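Local structure of LP04448p (Drosophila melanogaster, 2QK2) at residues A[121-126]-A[154-159]; A[159-164]-A[201-206]; A[163-168]-A[236-241]; A[172-177]-A[210-215]; A[192-197]-A[224-229]. The protein probably binds tubulin through TOG domains and probably acts at the growing plus ends of microtubules. All blocks are in the same frame, centred on the assembly; numbering follows the deposited sequence.

Interaction 1: residues A[121-126]-A[154-159]; sequences AIDAIY and ALFIAR
Phe156 sets its CG anti to the backbone N (chi1 160°), and this swings the ring across the gap between helices 147-161 and 112-126, which meet here within the HEAT-repeat solenoid of the TOG domain. Arg159 starts the other way, with CG anti to its carbonyl carbon, and a bend at chi3 (-55°) folds the guanidinium round to Asp123. The Ile122 and Phe156 side chains cross at about a right angle, Ile122 CD1 lying 3.9 Å from the centroid of the Phe156 ring in a CH-pi contact over the centre of one face. The edge of the same ring is aimed at the face of Tyr126 in an offset edge-to-face pair, the planes at 87°. The hydroxyl of Tyr126 finds its partner in Thr164. Alongside, Arg159 grips the carboxylate side-on: NE gives to the syn lone pair of Asp123 OD2 at 2.7 Å, and NH2 meets Asp123 OD1 at 3.0 Å from above the carboxylate plane. A water donates to Asp123 OD1 at 2.8 Å and weakly to Phe156 O. The two-point grip probably limits rotation of the carboxylate about chi2, and the bridge is likely to keep Asp123 ionised beside a largely hydrophobic helix interface.

Interaction 2: residues A[159-164]-A[201-206]; sequences RALTRT and GTLIKL
The flat groups here are peptide carbonyls, and two threonine hydroxyls approach them differently. Thr162 OG1 lies in the plane of the Arg159 carbonyl and gives its hydrogen bond to a lone pair of Arg159 O at 2.6 Å. Thr164 OG1 stands above the plane of the Ala160 carbonyl instead, 52° out of it, and donates to Ala160 O at 2.7 Å, where Arg163 N is a second donor. With its hydroxyl turned back on its own segment, Thr162 offers CG2 to the other one. Thr202, its CG2 anti to the backbone N, places that methyl 3.7 Å from Leu161 CB and in equal contact with Thr162 CG2, while its OG1 bonds to Glu198 O. Leu161 crosses its leucine partners obliquely: one branch, CD1, reaches Leu203 CB at 3.9 Å, and the other, CD2, reaches Leu206 CD2 at 4.1 Å. Beyond it, Leu206 CD1 comes within 3.3 Å of Thr164 O, a tight approach of a methyl to a carbonyl. Within the HEAT-repeat solenoid of the TOG domain, this buried contact joins the C-terminal end of helix 147-161 to helix 190-207, whose Leu203 also packs on helix 171-185 and whose Ile204 packs on helix 221-233.

Interaction 3: residues A[163-168]-A[236-241]; sequences RTQPTA and IKIKVA
Along one edge of this TOG domain, an all-helical solenoid of HEAT repeats, the loop leaving helix 147-161 runs beside the C-terminal tail, and the two segments are unequal in how firmly they meet. The tight part centres on Ile238. Its CG1 takes the crowded position between the backbone N and the carbonyl carbon, which puts that atom 3.2 Å from Thr164 O, while CG2 lies 3.3 Å from Arg163 CA. The tip of the same side chain, CD1, meets Pro166 CD end to end, and behind the proline stand Leu206 and Met207 of helix 190-207. Pro166 CG rests on Val240 CG2 at 3.7 Å, and with the exposed Val240 the contact passes over to its open side. The solvent side is looser. There Lys237 lays its CD over one face of the Arg163 guanidinium, offset toward the rim, an aliphatic contact between residues of like charge, and the tail ends in a poorly ordered Ala241. Gln165 spans the two regimes: bent at chi2 (-60°), it brings its amide over the tail backbone, and an alanine here would remove the hydrogen bond to Lys239 O and would probably loosen the tail there. That bond runs from Gln165 NE2 to Lys239 O at 2.8 Å, with the donor 53° above the carbonyl plane.

Interaction 4: residues A[172-177]-A[210-215]; sequences KLLKLL and KAVTPL
In this TOG domain, a solenoid of HEAT repeats, an apolar contact joins helix 171-185 to helix 209-212 and the 3-10 turn 213-215. The main pair, Leu174 and Leu215, cross obliquely. In Leu174 the bond from CA to CB points toward the other segment and CG stands anti to the backbone N (chi1 178°), whereas Leu215, whose bond to CB is also directed toward its partner segment, has CG anti to its carbonyl carbon. Leu215 CD1 does most of the touching, sitting 4.0 Å from Leu174 CG. Leu174 then divides its branches: CD1 faces Val212 CG2 at 4.3 Å, and CD2 lies 4.1 Å from Ala211 O. Lys175 meets Leu215 at about a right angle, offering its aliphatic part while bends at chi3 and chi4 turn the rest of the chain. No hydrogen bond joins the segments, and the contact is made chiefly by apolar groups at van der Waals distance. Towards the interior, Leu174 packs on Leu203 of helix 190-207, and Val212 on Ile204 and Met207 of that helix; Leu215 and Lys175 lie nearer the surface. At this outer margin Leu215 CD2 approaches Lys175 CG at 4.1 Å, and Leu215 CD1 comes as near as 3.9 Å to Lys175 CA.

Interaction 5: residues A[192-197]-A[224-229]; sequences VRDSSA and MAKIKE
Val192 O is the best-held polar atom, gripped by two hydrogen bonds from one residue: Ser196 N gives the regular helical bond at 2.9 Å, and Ser196 OG adds a second at 2.8 Å to Val192 O, from 37° above the carbonyl plane. Ser196 OG is further bonded to Thr184 OG1, so a buried hydroxyl is satisfied without turning toward helix 221-233. That helix is met by Ala197 instead. Its CB lies 4.0 Å from Lys226 CB and 4.1 Å from Ile227 CG1, and a methyl this small lets the backbones close up until the CA atoms of Ala197 and Ile227 are 4.7 Å apart. Ile227 also packs on Leu185, Leu200 and Ile204. Nearer the surface, Arg193, with CG anti to its backbone N and the chain bent at chi3 (53°), crosses Lys226 at about a right angle and also touches Leu185. Its NH1 forms a salt bridge with Asp194 OD1 at 2.7 Å, the hydrogen bond in it weak, and the position of this nitrogen is less certain because it is modelled too close to Lys226. The neighbouring ammonium is of like charge, and Asp194 probably offsets some of the repulsion. An alanine in place of Arg193 would remove the salt-bridge partner of Asp194 and would probably leave Leu185 less well covered. The two helix segments cross at -53°, with axes 9.2 Å apart at closest approach, a close helix crossing at Ala197 within the HEAT-repeat solenoid of a TOG domain.

Overall arrangement
The five contacts follow the helices of one solenoid from its middle to its C-terminal end, and no ligand or active site lies among them. Interactions 1 and 2, centres 11 Å apart, share helix 147-161 and Arg159, and a probable hydrogen bond of 2.7 Å between Tyr126 OH and Thr164 OG1 ties them. Interaction 3 lies 8 Å from interaction 2, centre to centre; Thr162 O and Lys237 N, 2.8 Å apart, probably bond there. Helix 190-207 makes interaction 2 a hub: Leu203 touches Leu174 of interaction 4, and Ile204 touches Ile227 of interaction 5, both centres about 13 Å away. Interactions 1 and 5 touch directly, Leu155 and Ala154 packing on Ser195.

Interaction 1: residues A[121-126]-A[154-159]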
# COMPACT_ATOMS: atom_id res chain seq x y z
N ALA A 121 5.15 1.56 1.20
CA ALA A 121 5.31 0.19 0.74
C ALA A 121 4.07 -0.34 0.03
O ALA A 121 4.16 -0.82 -1.10
CB ALA A 121 5.67 -0.73 1.91
N ILE A 122 2.91 -0.26 0.68
CA ILE A 122 1.72 -0.78 0.04
C ILE A 122 1.35 0.01 -1.22
O ILE A 122 0.82 -0.57 -2.18
CB ILE A 122 0.51 -0.86 1.03
CG1 ILE A 122 -0.55 -1.79 0.45
CG2 ILE A 122 -0.08 0.52 1.28
CD1 ILE A 122 -1.60 -2.20 1.45
N ASP A 123 1.66 1.30 -1.25
CA ASP A 123 1.36 2.12 -2.42
C ASP A 123 2.24 1.70 -3.61
O ASP A 123 1.76 1.56 -4.74
CB ASP A 123 1.56 3.61 -2.12
CG ASP A 123 0.45 4.20 -1.24
OD1 ASP A 123 -0.50 3.47 -0.88
OD2 ASP A 123 0.53 5.40 -0.90
N ALA A 124 3.54 1.51 -3.36
CA ALA A 124 4.46 1.12 -4.41
C ALA A 124 4.07 -0.27 -4.93
O ALA A 124 4.13 -0.54 -6.12
CB ALA A 124 5.90 1.11 -3.88
N ILE A 125 3.65 -1.14 -4.02
CA ILE A 125 3.26 -2.49 -4.40
C ILE A 125 1.98 -2.48 -5.23
O ILE A 125 1.84 -3.26 -6.18
CB ILE A 125 3.09 -3.37 -3.14
CG1 ILE A 125 4.45 -3.55 -2.47
CG2 ILE A 125 2.47 -4.72 -3.52
CD1 ILE A 125 4.43 -4.43 -1.25
N TYR A 126 1.05 -1.59 -4.89
CA TYR A 126 -0.21 -1.49 -5.63
C TYR A 126 0.04 -1.24 -7.11
O TYR A 126 -0.65 -1.79 -7.97
CB TYR A 126 -1.08 -0.36 -5.07
CG TYR A 126 -2.35 -0.16 -5.87
CD1 TYR A 126 -3.35 -1.13 -5.87
CD2 TYR A 126 -2.52 0.97 -6.67
CE1 TYR A 126 -4.49 -0.99 -6.65
CE2 TYR A 126 -3.67 1.13 -7.46
CZ TYR A 126 -4.65 0.14 -7.44
OH TYR A 126 -5.78 0.25 -8.23
N ALA A 154 -8.96 2.08 4.26
CA ALA A 154 -9.80 2.99 3.47
C ALA A 154 -8.94 4.06 2.81
O ALA A 154 -9.19 4.44 1.67
CB ALA A 154 -10.86 3.64 4.37
N LEU A 155 -7.95 4.56 3.53
CA LEU A 155 -7.07 5.59 2.98
C LEU A 155 -6.21 4.99 1.86
O LEU A 155 -5.90 5.67 0.87
CB LEU A 155 -6.17 6.17 4.08
CG LEU A 155 -6.91 7.02 5.13
CD1 LEU A 155 -5.93 7.44 6.22
CD2 LEU A 155 -7.54 8.25 4.46
N PHE A 156 -5.84 3.73 2.01
CA PHE A 156 -5.06 3.04 0.98
C PHE A 156 -5.89 3.01 -0.31
O PHE A 156 -5.39 3.27 -1.40
CB PHE A 156 -4.72 1.62 1.42
CG PHE A 156 -4.34 0.70 0.28
CD1 PHE A 156 -3.22 0.97 -0.49
CD2 PHE A 156 -5.12 -0.41 -0.01
CE1 PHE A 156 -2.87 0.13 -1.55
CE2 PHE A 156 -4.78 -1.26 -1.07
CZ PHE A 156 -3.66 -0.99 -1.84
N ILE A 157 -7.17 2.68 -0.17
CA ILE A 157 -8.08 2.63 -1.32
C ILE A 157 -8.18 4.01 -1.99
O ILE A 157 -8.18 4.11 -3.22
CB ILE A 157 -9.48 2.15 -0.87
CG1 ILE A 157 -9.39 0.68 -0.41
CG2 ILE A 157 -10.48 2.30 -2.00
CD1 ILE A 157 -10.67 0.15 0.21
N ALA A 158 -8.26 5.06 -1.18
CA ALA A 158 -8.36 6.42 -1.70
C ALA A 158 -7.13 6.76 -2.54
O ALA A 158 -7.25 7.22 -3.68
CB ALA A 158 -8.51 7.42 -0.55
N ARG A 159 -5.94 6.55 -1.98
CA ARG A 159 -4.71 6.85 -2.71
C ARG A 159 -4.61 5.97 -3.95
O ARG A 159 -4.23 6.43 -5.03
CB ARG A 159 -3.49 6.65 -1.81
CG ARG A 159 -3.44 7.57 -0.59
CD ARG A 159 -2.06 7.54 0.09
NE ARG A 159 -1.64 6.19 0.45
CZ ARG A 159 -2.04 5.53 1.53
NH1 ARG A 159 -2.88 6.08 2.40
NH2 ARG A 159 -1.60 4.29 1.75
O HOH W 1 -2.37 3.28 -2.89

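Interaction 2: residues A[159-164]-A[201-206]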
# COMPACT_ATOMS: atom_id res chain seq x y z
N ARG A 159 -5.94 6.55 -1.98
CA ARG A 159 -4.71 6.85 -2.71
C ARG A 159 -4.61 5.97 -3.95
O ARG A 159 -4.23 6.43 -5.03
CB ARG A 159 -3.49 6.65 -1.81
CG ARG A 159 -3.44 7.57 -0.59
CD ARG A 159 -2.06 7.54 0.09
NE ARG A 159 -1.64 6.19 0.45
CZ ARG A 159 -2.04 5.53 1.53
NH1 ARG A 159 -2.88 6.08 2.40
NH2 ARG A 159 -1.60 4.29 1.75
N ALA A 160 -4.97 4.70 -3.81
CA ALA A 160 -4.92 3.77 -4.94
C ALA A 160 -5.81 4.24 -6.10
O ALA A 160 -5.40 4.23 -7.27
CB ALA A 160 -5.35 2.37 -4.49
N LEU A 161 -7.03 4.64 -5.77
CA LEU A 161 -7.99 5.09 -6.78
C LEU A 161 -7.50 6.28 -7.61
O LEU A 161 -7.84 6.38 -8.79
CB LEU A 161 -9.33 5.43 -6.11
CG LEU A 161 -10.11 4.21 -5.59
CD1 LEU A 161 -11.31 4.66 -4.75
CD2 LEU A 161 -10.58 3.36 -6.77
N THR A 162 -6.69 7.15 -7.01
CA THR A 162 -6.17 8.30 -7.75
C THR A 162 -5.20 7.86 -8.84
O THR A 162 -4.82 8.66 -9.70
CB THR A 162 -5.42 9.29 -6.83
OG1 THR A 162 -4.25 8.65 -6.31
CG2 THR A 162 -6.31 9.75 -5.68
N ARG A 163 -4.80 6.59 -8.81
CA ARG A 163 -3.87 6.07 -9.81
C ARG A 163 -4.44 4.82 -10.46
O ARG A 163 -3.70 3.90 -10.82
CB ARG A 163 -2.53 5.73 -9.16
CG ARG A 163 -1.85 6.91 -8.50
CD ARG A 163 -0.62 6.48 -7.73
NE ARG A 163 -0.12 7.55 -6.87
CZ ARG A 163 0.49 8.64 -7.32
NH1 ARG A 163 0.68 8.81 -8.63
NH2 ARG A 163 0.90 9.57 -6.47
N THR A 164 -5.76 4.79 -10.62
CA THR A 164 -6.41 3.64 -11.22
C THR A 164 -7.20 4.01 -12.47
O THR A 164 -7.82 5.07 -12.53
CB THR A 164 -7.36 2.97 -10.20
OG1 THR A 164 -6.63 2.65 -9.01
CG2 THR A 164 -7.96 1.70 -10.77
N GLY A 201 -15.39 9.45 -1.80
CA GLY A 201 -15.35 10.65 -2.62
C GLY A 201 -14.40 10.49 -3.79
O GLY A 201 -14.68 10.94 -4.90
N THR A 202 -13.27 9.83 -3.55
CA THR A 202 -12.30 9.62 -4.61
C THR A 202 -12.90 8.67 -5.64
O THR A 202 -12.71 8.85 -6.84
CB THR A 202 -10.99 9.03 -4.04
OG1 THR A 202 -10.51 9.87 -2.98
CG2 THR A 202 -9.92 8.96 -5.13
N LEU A 203 -13.65 7.68 -5.16
CA LEU A 203 -14.28 6.72 -6.05
C LEU A 203 -15.26 7.42 -7.00
O LEU A 203 -15.34 7.07 -8.17
CB LEU A 203 -15.04 5.66 -5.25
CG LEU A 203 -15.74 4.59 -6.08
CD1 LEU A 203 -14.71 3.80 -6.89
CD2 LEU A 203 -16.52 3.65 -5.17
N ILE A 204 -16.00 8.40 -6.48
CA ILE A 204 -16.95 9.14 -7.31
C ILE A 204 -16.18 10.01 -8.31
O ILE A 204 -16.57 10.12 -9.48
CB ILE A 204 -17.86 10.07 -6.45
CG1 ILE A 204 -18.69 9.23 -5.46
CG2 ILE A 204 -18.79 10.86 -7.35
CD1 ILE A 204 -19.59 10.07 -4.57
N LYS A 205 -15.10 10.62 -7.84
CA LYS A 205 -14.25 11.44 -8.69
C LYS A 205 -13.78 10.64 -9.90
O LYS A 205 -13.75 11.14 -11.02
CB LYS A 205 -13.03 11.92 -7.91
CG LYS A 205 -12.83 13.42 -7.90
CD LYS A 205 -12.56 13.97 -9.29
CE LYS A 205 -12.79 15.47 -9.34
NZ LYS A 205 -12.17 16.22 -8.20
N LEU A 206 -13.41 9.38 -9.67
CA LEU A 206 -12.92 8.52 -10.75
C LEU A 206 -13.99 7.88 -11.63
O LEU A 206 -13.85 7.86 -12.85
CB LEU A 206 -12.05 7.41 -10.17
CG LEU A 206 -11.47 6.40 -11.17
CD1 LEU A 206 -10.34 7.06 -11.96
CD2 LEU A 206 -10.94 5.17 -10.44

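Interaction 3: residues A[163-168]-A[236-241]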
# COMPACT_ATOMS: atom_id res chain seq x y z
N ARG A 163 -4.80 6.59 -8.81
CA ARG A 163 -3.87 6.07 -9.81
C ARG A 163 -4.44 4.82 -10.46
O ARG A 163 -3.70 3.90 -10.82
CB ARG A 163 -2.53 5.73 -9.16
CG ARG A 163 -1.85 6.91 -8.50
CD ARG A 163 -0.62 6.48 -7.73
NE ARG A 163 -0.12 7.55 -6.87
CZ ARG A 163 0.49 8.64 -7.32
NH1 ARG A 163 0.68 8.81 -8.63
NH2 ARG A 163 0.90 9.57 -6.47
N THR A 164 -5.76 4.79 -10.62
CA THR A 164 -6.41 3.64 -11.22
C THR A 164 -7.20 4.01 -12.47
O THR A 164 -7.82 5.07 -12.53
CB THR A 164 -7.36 2.97 -10.20
OG1 THR A 164 -6.63 2.65 -9.01
CG2 THR A 164 -7.96 1.70 -10.77
N GLN A 165 -7.17 3.14 -13.47
CA GLN A 165 -7.91 3.37 -14.70
C GLN A 165 -9.38 3.05 -14.43
O GLN A 165 -9.69 2.03 -13.81
CB GLN A 165 -7.40 2.45 -15.82
CG GLN A 165 -6.06 2.85 -16.42
CD GLN A 165 -6.11 4.24 -17.04
OE1 GLN A 165 -7.04 4.57 -17.77
NE2 GLN A 165 -5.09 5.05 -16.75
N PRO A 166 -10.30 3.91 -14.89
CA PRO A 166 -11.72 3.64 -14.66
C PRO A 166 -12.12 2.25 -15.16
O PRO A 166 -12.94 1.58 -14.53
CB PRO A 166 -12.40 4.76 -15.44
CG PRO A 166 -11.43 5.90 -15.30
CD PRO A 166 -10.10 5.21 -15.56
N THR A 167 -11.52 1.82 -16.26
CA THR A 167 -11.83 0.51 -16.83
C THR A 167 -11.33 -0.66 -15.98
O THR A 167 -11.61 -1.82 -16.29
CB THR A 167 -11.26 0.35 -18.26
OG1 THR A 167 -9.84 0.55 -18.24
CG2 THR A 167 -11.90 1.36 -19.20
N ALA A 168 -10.60 -0.36 -14.90
CA ALA A 168 -10.09 -1.41 -14.02
C ALA A 168 -11.16 -1.89 -13.04
O ALA A 168 -10.97 -2.89 -12.35
CB ALA A 168 -8.87 -0.90 -13.26
N ILE A 236 -7.50 12.87 -9.53
CA ILE A 236 -7.22 11.65 -10.27
C ILE A 236 -5.98 11.89 -11.11
O ILE A 236 -6.02 12.61 -12.11
CB ILE A 236 -8.39 11.25 -11.17
CG1 ILE A 236 -9.66 11.09 -10.33
CG2 ILE A 236 -8.07 9.95 -11.90
CD1 ILE A 236 -9.52 10.15 -9.15
N LYS A 237 -4.88 11.28 -10.70
CA LYS A 237 -3.59 11.44 -11.37
C LYS A 237 -3.40 10.64 -12.65
O LYS A 237 -2.36 10.77 -13.29
CB LYS A 237 -2.48 11.11 -10.37
CG LYS A 237 -2.56 11.95 -9.11
CD LYS A 237 -1.81 11.31 -7.96
CE LYS A 237 -1.90 12.17 -6.70
NZ LYS A 237 -3.32 12.50 -6.32
N ILE A 238 -4.38 9.83 -13.04
CA ILE A 238 -4.23 9.05 -14.26
C ILE A 238 -4.96 9.62 -15.47
O ILE A 238 -5.66 10.62 -15.38
CB ILE A 238 -4.69 7.58 -14.04
CG1 ILE A 238 -6.14 7.53 -13.57
CG2 ILE A 238 -3.78 6.90 -13.03
CD1 ILE A 238 -7.17 7.72 -14.67
N LYS A 239 -4.76 8.96 -16.61
CA LYS A 239 -5.39 9.34 -17.87
C LYS A 239 -6.22 8.16 -18.36
O LYS A 239 -5.68 7.07 -18.60
CB LYS A 239 -4.33 9.67 -18.92
CG LYS A 239 -4.87 9.91 -20.32
CD LYS A 239 -5.72 11.17 -20.39
CE LYS A 239 -6.21 11.41 -21.81
NZ LYS A 239 -6.97 12.69 -21.91
N VAL A 240 -7.52 8.37 -18.50
CA VAL A 240 -8.41 7.30 -18.95
C VAL A 240 -8.01 6.75 -20.32
O VAL A 240 -7.21 5.82 -20.41
CB VAL A 240 -9.88 7.80 -19.01
CG1 VAL A 240 -10.81 6.64 -19.32
CG2 VAL A 240 -10.26 8.45 -17.69
N ALA A 241 -8.57 7.33 -21.38
CA ALA A 241 -8.29 6.90 -22.75
C ALA A 241 -8.92 5.54 -23.04
O ALA A 241 -9.74 5.46 -23.98
CB ALA A 241 -6.78 6.84 -22.99

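Interaction 4: residues A[172-177]-A[210-215]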
# COMPACT_ATOMS: atom_id res chain seq x y z
N LYS A 172 -19.40 -5.40 -10.52
CA LYS A 172 -19.26 -6.17 -9.29
C LYS A 172 -18.27 -5.56 -8.30
O LYS A 172 -18.59 -5.40 -7.12
CB LYS A 172 -18.85 -7.61 -9.59
CG LYS A 172 -20.02 -8.57 -9.69
CD LYS A 172 -19.54 -10.01 -9.56
CE LYS A 172 -20.71 -10.99 -9.56
NZ LYS A 172 -20.27 -12.40 -9.30
N LEU A 173 -17.07 -5.24 -8.77
CA LEU A 173 -16.04 -4.67 -7.90
C LEU A 173 -16.47 -3.33 -7.33
O LEU A 173 -16.24 -3.03 -6.15
CB LEU A 173 -14.72 -4.52 -8.65
CG LEU A 173 -13.51 -4.04 -7.83
CD1 LEU A 173 -13.30 -4.96 -6.64
CD2 LEU A 173 -12.27 -4.04 -8.71
N LEU A 174 -17.10 -2.51 -8.17
CA LEU A 174 -17.57 -1.20 -7.74
C LEU A 174 -18.57 -1.37 -6.60
O LEU A 174 -18.49 -0.70 -5.58
CB LEU A 174 -18.24 -0.46 -8.90
CG LEU A 174 -18.80 0.92 -8.52
CD1 LEU A 174 -17.64 1.82 -8.12
CD2 LEU A 174 -19.59 1.53 -9.68
N LYS A 175 -19.52 -2.28 -6.77
CA LYS A 175 -20.52 -2.53 -5.74
C LYS A 175 -19.90 -3.08 -4.46
O LYS A 175 -20.25 -2.64 -3.37
CB LYS A 175 -21.59 -3.49 -6.27
CG LYS A 175 -22.39 -2.92 -7.44
CD LYS A 175 -23.12 -4.01 -8.22
CE LYS A 175 -24.26 -4.62 -7.43
NZ LYS A 175 -25.39 -3.66 -7.29
N LEU A 176 -18.98 -4.03 -4.60
CA LEU A 176 -18.32 -4.63 -3.45
C LEU A 176 -17.54 -3.58 -2.65
O LEU A 176 -17.61 -3.53 -1.42
CB LEU A 176 -17.38 -5.75 -3.90
CG LEU A 176 -16.55 -6.42 -2.80
CD1 LEU A 176 -17.47 -7.16 -1.84
CD2 LEU A 176 -15.55 -7.38 -3.43
N LEU A 177 -16.78 -2.76 -3.36
CA LEU A 177 -15.99 -1.72 -2.72
C LEU A 177 -16.87 -0.69 -2.03
O LEU A 177 -16.63 -0.34 -0.88
CB LEU A 177 -15.10 -1.04 -3.76
CG LEU A 177 -13.58 -1.24 -3.70
CD1 LEU A 177 -13.22 -2.64 -3.25
CD2 LEU A 177 -13.01 -0.96 -5.08
N LYS A 210 -23.05 9.55 -11.66
CA LYS A 210 -24.11 8.67 -12.15
C LYS A 210 -23.86 7.20 -11.87
O LYS A 210 -24.79 6.45 -11.56
CB LYS A 210 -24.31 8.88 -13.65
CG LYS A 210 -24.74 10.30 -14.01
CD LYS A 210 -24.98 10.44 -15.51
CE LYS A 210 -25.41 11.85 -15.86
NZ LYS A 210 -26.62 12.26 -15.10
N ALA A 211 -22.61 6.78 -11.99
CA ALA A 211 -22.28 5.38 -11.76
C ALA A 211 -22.32 4.99 -10.29
O ALA A 211 -22.86 3.94 -9.94
CB ALA A 211 -20.90 5.07 -12.34
N VAL A 212 -21.77 5.83 -9.42
CA VAL A 212 -21.71 5.52 -7.99
C VAL A 212 -22.92 5.94 -7.15
O VAL A 212 -23.31 5.22 -6.23
CB VAL A 212 -20.44 6.14 -7.36
CG1 VAL A 212 -20.27 5.64 -5.93
CG2 VAL A 212 -19.22 5.79 -8.20
N THR A 213 -23.50 7.10 -7.46
CA THR A 213 -24.65 7.62 -6.72
C THR A 213 -25.69 6.57 -6.31
O THR A 213 -26.05 6.47 -5.14
CB THR A 213 -25.36 8.73 -7.52
OG1 THR A 213 -24.59 9.93 -7.43
CG2 THR A 213 -26.77 8.99 -6.97
N PRO A 214 -26.19 5.79 -7.28
CA PRO A 214 -27.19 4.77 -6.95
C PRO A 214 -26.81 3.91 -5.74
O PRO A 214 -27.66 3.54 -4.94
CB PRO A 214 -27.27 3.95 -8.23
CG PRO A 214 -27.02 4.98 -9.28
CD PRO A 214 -25.85 5.74 -8.71
N LEU A 215 -25.52 3.61 -5.61
CA LEU A 215 -25.06 2.78 -4.51
C LEU A 215 -25.02 3.50 -3.16
O LEU A 215 -24.85 2.86 -2.12
CB LEU A 215 -23.66 2.22 -4.84
CG LEU A 215 -23.53 1.55 -6.20
CD1 LEU A 215 -22.12 1.02 -6.38
CD2 LEU A 215 -24.55 0.41 -6.32

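Interaction 5: residues A[192-197]-A[224-229]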
# COMPACT_ATOMS: atom_id res chain seq x y z
N VAL A 192 -12.17 6.42 11.17
CA VAL A 192 -12.57 5.41 10.20
C VAL A 192 -13.62 6.00 9.26
O VAL A 192 -13.56 5.80 8.05
CB VAL A 192 -13.14 4.17 10.92
CG1 VAL A 192 -13.68 3.16 9.90
CG2 VAL A 192 -12.04 3.52 11.77
N ARG A 193 -14.56 6.76 9.83
CA ARG A 193 -15.60 7.39 9.03
C ARG A 193 -14.99 8.39 8.04
O ARG A 193 -15.33 8.37 6.86
CB ARG A 193 -16.61 8.11 9.94
CG ARG A 193 -17.60 8.99 9.18
CD ARG A 193 -18.70 9.55 10.08
NE ARG A 193 -18.18 10.23 11.27
CZ ARG A 193 -17.34 11.26 11.25
NH1 ARG A 193 -16.91 11.76 10.09
NH2 ARG A 193 -16.93 11.81 12.38
N ASP A 194 -14.10 9.25 8.52
CA ASP A 194 -13.47 10.23 7.64
C ASP A 194 -12.69 9.55 6.51
O ASP A 194 -12.74 9.98 5.36
CB ASP A 194 -12.51 11.14 8.41
CG ASP A 194 -13.23 12.07 9.38
OD1 ASP A 194 -14.45 12.29 9.22
OD2 ASP A 194 -12.56 12.57 10.31
N SER A 195 -11.95 8.50 6.86
CA SER A 195 -11.16 7.77 5.87
C SER A 195 -12.08 7.13 4.84
O SER A 195 -11.80 7.15 3.64
CB SER A 195 -10.31 6.71 6.56
OG SER A 195 -9.36 7.32 7.43
N SER A 196 -13.20 6.57 5.30
CA SER A 196 -14.14 5.94 4.39
C SER A 196 -14.76 6.98 3.46
O SER A 196 -14.98 6.71 2.27
CB SER A 196 -15.25 5.24 5.18
OG SER A 196 -14.71 4.24 6.02
N ALA A 197 -15.03 8.17 3.99
CA ALA A 197 -15.61 9.24 3.19
C ALA A 197 -14.61 9.67 2.11
O ALA A 197 -15.00 9.94 0.97
CB ALA A 197 -15.96 10.45 4.08
N MSE A 224 -23.05 12.16 3.26
CA MSE A 224 -22.94 12.51 1.85
C MSE A 224 -22.16 13.81 1.68
O MSE A 224 -21.41 13.97 0.72
CB MSE A 224 -24.33 12.67 1.22
CG MSE A 224 -24.93 11.39 0.66
SE MSE A 224 -23.80 10.52 -0.69
CE MSE A 224 -23.28 12.03 -1.71
N ALA A 225 -22.33 14.73 2.62
CA ALA A 225 -21.63 16.01 2.57
C ALA A 225 -20.13 15.80 2.72
O ALA A 225 -19.33 16.42 2.01
CB ALA A 225 -22.15 16.94 3.66
N LYS A 226 -19.74 14.93 3.65
CA LYS A 226 -18.32 14.63 3.88
C LYS A 226 -17.75 14.04 2.60
O LYS A 226 -16.67 14.42 2.15
CB LYS A 226 -18.14 13.62 5.00
CG LYS A 226 -18.60 14.08 6.36
CD LYS A 226 -18.17 13.09 7.43
CE LYS A 226 -18.72 13.48 8.80
NZ LYS A 226 -20.20 13.30 8.88
N ILE A 227 -18.48 13.09 2.03
CA ILE A 227 -18.06 12.43 0.80
C ILE A 227 -17.88 13.44 -0.33
O ILE A 227 -16.86 13.41 -1.04
CB ILE A 227 -19.10 11.36 0.38
CG1 ILE A 227 -19.12 10.24 1.43
CG2 ILE A 227 -18.77 10.81 -1.01
CD1 ILE A 227 -20.21 9.21 1.21
N LYS A 228 -18.85 14.33 -0.51
CA LYS A 228 -18.74 15.33 -1.58
C LYS A 228 -17.57 16.28 -1.36
O LYS A 228 -16.93 16.70 -2.31
CB LYS A 228 -20.05 16.11 -1.73
CG LYS A 228 -20.89 15.64 -2.92
CD LYS A 228 -21.09 14.12 -2.91
CE LYS A 228 -21.93 13.63 -4.09
NZ LYS A 228 -21.33 13.94 -5.43
N GLU A 229 -17.29 16.61 -0.10
CA GLU A 229 -16.16 17.49 0.18
C GLU A 229 -14.90 16.79 -0.32
O GLU A 229 -14.10 17.37 -1.06
CB GLU A 229 -16.02 17.73 1.68
CG GLU A 229 -16.86 18.86 2.22
CD GLU A 229 -16.54 19.16 3.67
OE1 GLU A 229 -16.93 18.35 4.55
OE2 GLU A 229 -15.89 20.19 3.92